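PDB 3KB2: SPbeta prophage-derived uncharacterized protein YorR from Bacillus subtilis, which binds a phosphorylated guanosine diphosphate and may act as a nucleotide kinase of the thymidylate kinase type. Local coordinates for the interface of chains A and B. Coordinates in Å, arbitrary orientation; residue numbers count along the deposited sequence, not the author numbering. Chains: chain A/B, SPBc2 prophage-derived uncharacterized protein yorR.

The interface of chains A and B. Residues chain A 71-75; chain B 72-75.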
loop_
_atom_site.group_PDB
_atom_site.type_symbol
_atom_site.label_atom_id
_atom_site.label_comp_id
_atom_site.label_asym_id
_atom_site.label_seq_id
_atom_site.Cartn_x
_atom_site.Cartn_y
_atom_site.Cartn_z
ATOM N N ALA A 71 -10.348 1.403 -6.082
ATOM C CA ALA A 71 -11.009 2.697 -5.992
ATOM C C ALA A 71 -11.759 2.773 -4.661
ATOM O O ALA A 71 -12.071 3.856 -4.165
ATOM C CB ALA A 71 -11.972 2.877 -7.154
ATOM N N LYS A 72 -12.036 1.612 -4.083
ATOM C CA LYS A 72 -12.735 1.555 -2.815
ATOM C C LYS A 72 -11.739 1.539 -1.654
ATOM O O LYS A 72 -12.138 1.482 -0.488
ATOM C CB LYS A 72 -13.615 0.305 -2.756
ATOM C CG LYS A 72 -14.615 0.179 -3.892
ATOM C CD LYS A 72 -15.620 1.314 -3.886
ATOM C CE LYS A 72 -16.590 1.189 -5.052
ATOM N NZ LYS A 72 -17.466 2.387 -5.174
ATOM N N LYS A 73 -10.444 1.598 -1.962
ATOM C CA LYS A 73 -9.418 1.573 -0.914
ATOM C C LYS A 73 -8.557 2.827 -0.796
ATOM O O LYS A 73 -8.073 3.153 0.288
ATOM C CB LYS A 73 -8.496 0.364 -1.104
ATOM C CG LYS A 73 -8.758 -0.791 -0.149
ATOM C CD LYS A 73 -10.158 -1.355 -0.311
ATOM C CE LYS A 73 -10.442 -2.464 0.705
ATOM N NZ LYS A 73 -10.319 -2.011 2.122
ATOM N N PHE A 74 -8.366 3.530 -1.906
ATOM C CA PHE A 74 -7.535 4.727 -1.904
ATOM C C PHE A 74 -8.329 5.988 -2.172
ATOM O O PHE A 74 -9.314 5.970 -2.914
ATOM C CB PHE A 74 -6.430 4.612 -2.961
ATOM C CG PHE A 74 -5.471 3.483 -2.716
ATOM C CD1 PHE A 74 -4.759 3.410 -1.526
ATOM C CD2 PHE A 74 -5.284 2.492 -3.671
ATOM C CE1 PHE A 74 -3.876 2.368 -1.285
ATOM C CE2 PHE A 74 -4.402 1.443 -3.441
ATOM C CZ PHE A 74 -3.696 1.382 -2.241
ATOM N N LYS A 75 -7.892 7.086 -1.568
ATOM C CA LYS A 75 -8.561 8.359 -1.781
ATOM C C LYS A 75 -7.993 9.004 -3.039
ATOM O O LYS A 75 -6.898 8.652 -3.486
ATOM C CB LYS A 75 -8.373 9.289 -0.575
ATOM C CG LYS A 75 -9.093 8.838 0.699
ATOM C CD LYS A 75 -9.069 9.940 1.768
ATOM C CE LYS A 75 -9.906 9.557 2.991
ATOM N NZ LYS A 75 -9.894 10.586 4.084
ATOM N N LYS B 72 -4.991 10.811 4.505
ATOM C CA LYS B 72 -5.240 11.437 3.206
ATOM C C LYS B 72 -4.992 10.444 2.062
ATOM O O LYS B 72 -5.228 10.760 0.901
ATOM C CB LYS B 72 -4.325 12.657 3.005
ATOM C CG LYS B 72 -4.449 13.773 4.037
ATOM C CD LYS B 72 -5.821 14.425 3.993
ATOM C CE LYS B 72 -5.840 15.765 4.726
ATOM N NZ LYS B 72 -5.544 15.639 6.184
ATOM N N LYS B 73 -4.534 9.243 2.388
ATOM C CA LYS B 73 -4.234 8.240 1.367
ATOM C C LYS B 73 -5.273 7.118 1.297
ATOM O O LYS B 73 -5.683 6.698 0.214
ATOM C CB LYS B 73 -2.848 7.641 1.645
ATOM C CG LYS B 73 -2.372 6.535 0.685
ATOM C CD LYS B 73 -1.794 7.099 -0.621
ATOM C CE LYS B 73 -1.323 5.984 -1.558
ATOM N NZ LYS B 73 -0.340 5.035 -0.935
ATOM N N PHE B 74 -5.702 6.646 2.461
ATOM C CA PHE B 74 -6.656 5.558 2.535
ATOM C C PHE B 74 -8.087 5.958 2.850
ATOM O O PHE B 74 -8.335 6.867 3.641
ATOM C CB PHE B 74 -6.193 4.560 3.585
ATOM C CG PHE B 74 -4.801 4.060 3.375
ATOM C CD1 PHE B 74 -4.491 3.276 2.275
ATOM C CD2 PHE B 74 -3.805 4.335 4.307
ATOM C CE1 PHE B 74 -3.207 2.767 2.108
ATOM C CE2 PHE B 74 -2.522 3.830 4.148
ATOM C CZ PHE B 74 -2.223 3.042 3.045
ATOM N N LYS B 75 -9.030 5.252 2.238
ATOM C CA LYS B 75 -10.441 5.505 2.481
ATOM C C LYS B 75 -10.853 4.835 3.779
ATOM O O LYS B 75 -10.265 3.833 4.188
ATOM C CB LYS B 75 -11.297 4.950 1.347
ATOM C CG LYS B 75 -11.294 5.793 0.102
ATOM C CD LYS B 75 -12.452 5.405 -0.776
ATOM C CE LYS B 75 -12.647 6.409 -1.889
ATOM N NZ LYS B 75 -13.858 6.057 -2.670
#
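A:Phe74 pairs with B:Phe74 in an antiparallel beta bridge, a compact example of two loops joining by backbone reciprocity. On either side of the pair, the amide N of A:Lys75 donates to B:Lys73 O (2.9 Å) and the amide N of B:Lys75 to A:Lys73 O (3.0 Å). Both bonds are nearly straight at the hydrogen, yet each donor stands above the acceptor's carbonyl plane. The bridge puts both phenylalanine side chains on one side, and their similar first torsions, CG beside the backbone N (chi1 -63° in A:Phe74, -54° in B:Phe74), bring the rings alongside each other. CE1 of B:Phe74 meets the A:Phe74 ring at its edge, in plane, 3.5 Å from CE1 of A:Phe74; the contact is edge to edge, not a stack. Within chain B, CG of B:Lys73 lies 4.0 Å above the centre of one face of the B:Phe74 ring and probably helps to hold it. A:Lys75 and B:Lys75 leave from the opposite side of the bridge, their CG atoms 3.8 Å apart. Extended beyond CG, B:Lys75 reaches back along chain A, where its terminal amine NZ makes a weak hydrogen bond to A:Ala71 O (3.2 Å); the extended A:Lys75 instead runs its methylenes past B:Phe74 O. In chain A the segment comes directly after helix 64-70, which probably steadies it for pairing. The patch links the two copies in the deposited assembly, which may or may not be the biological dimer.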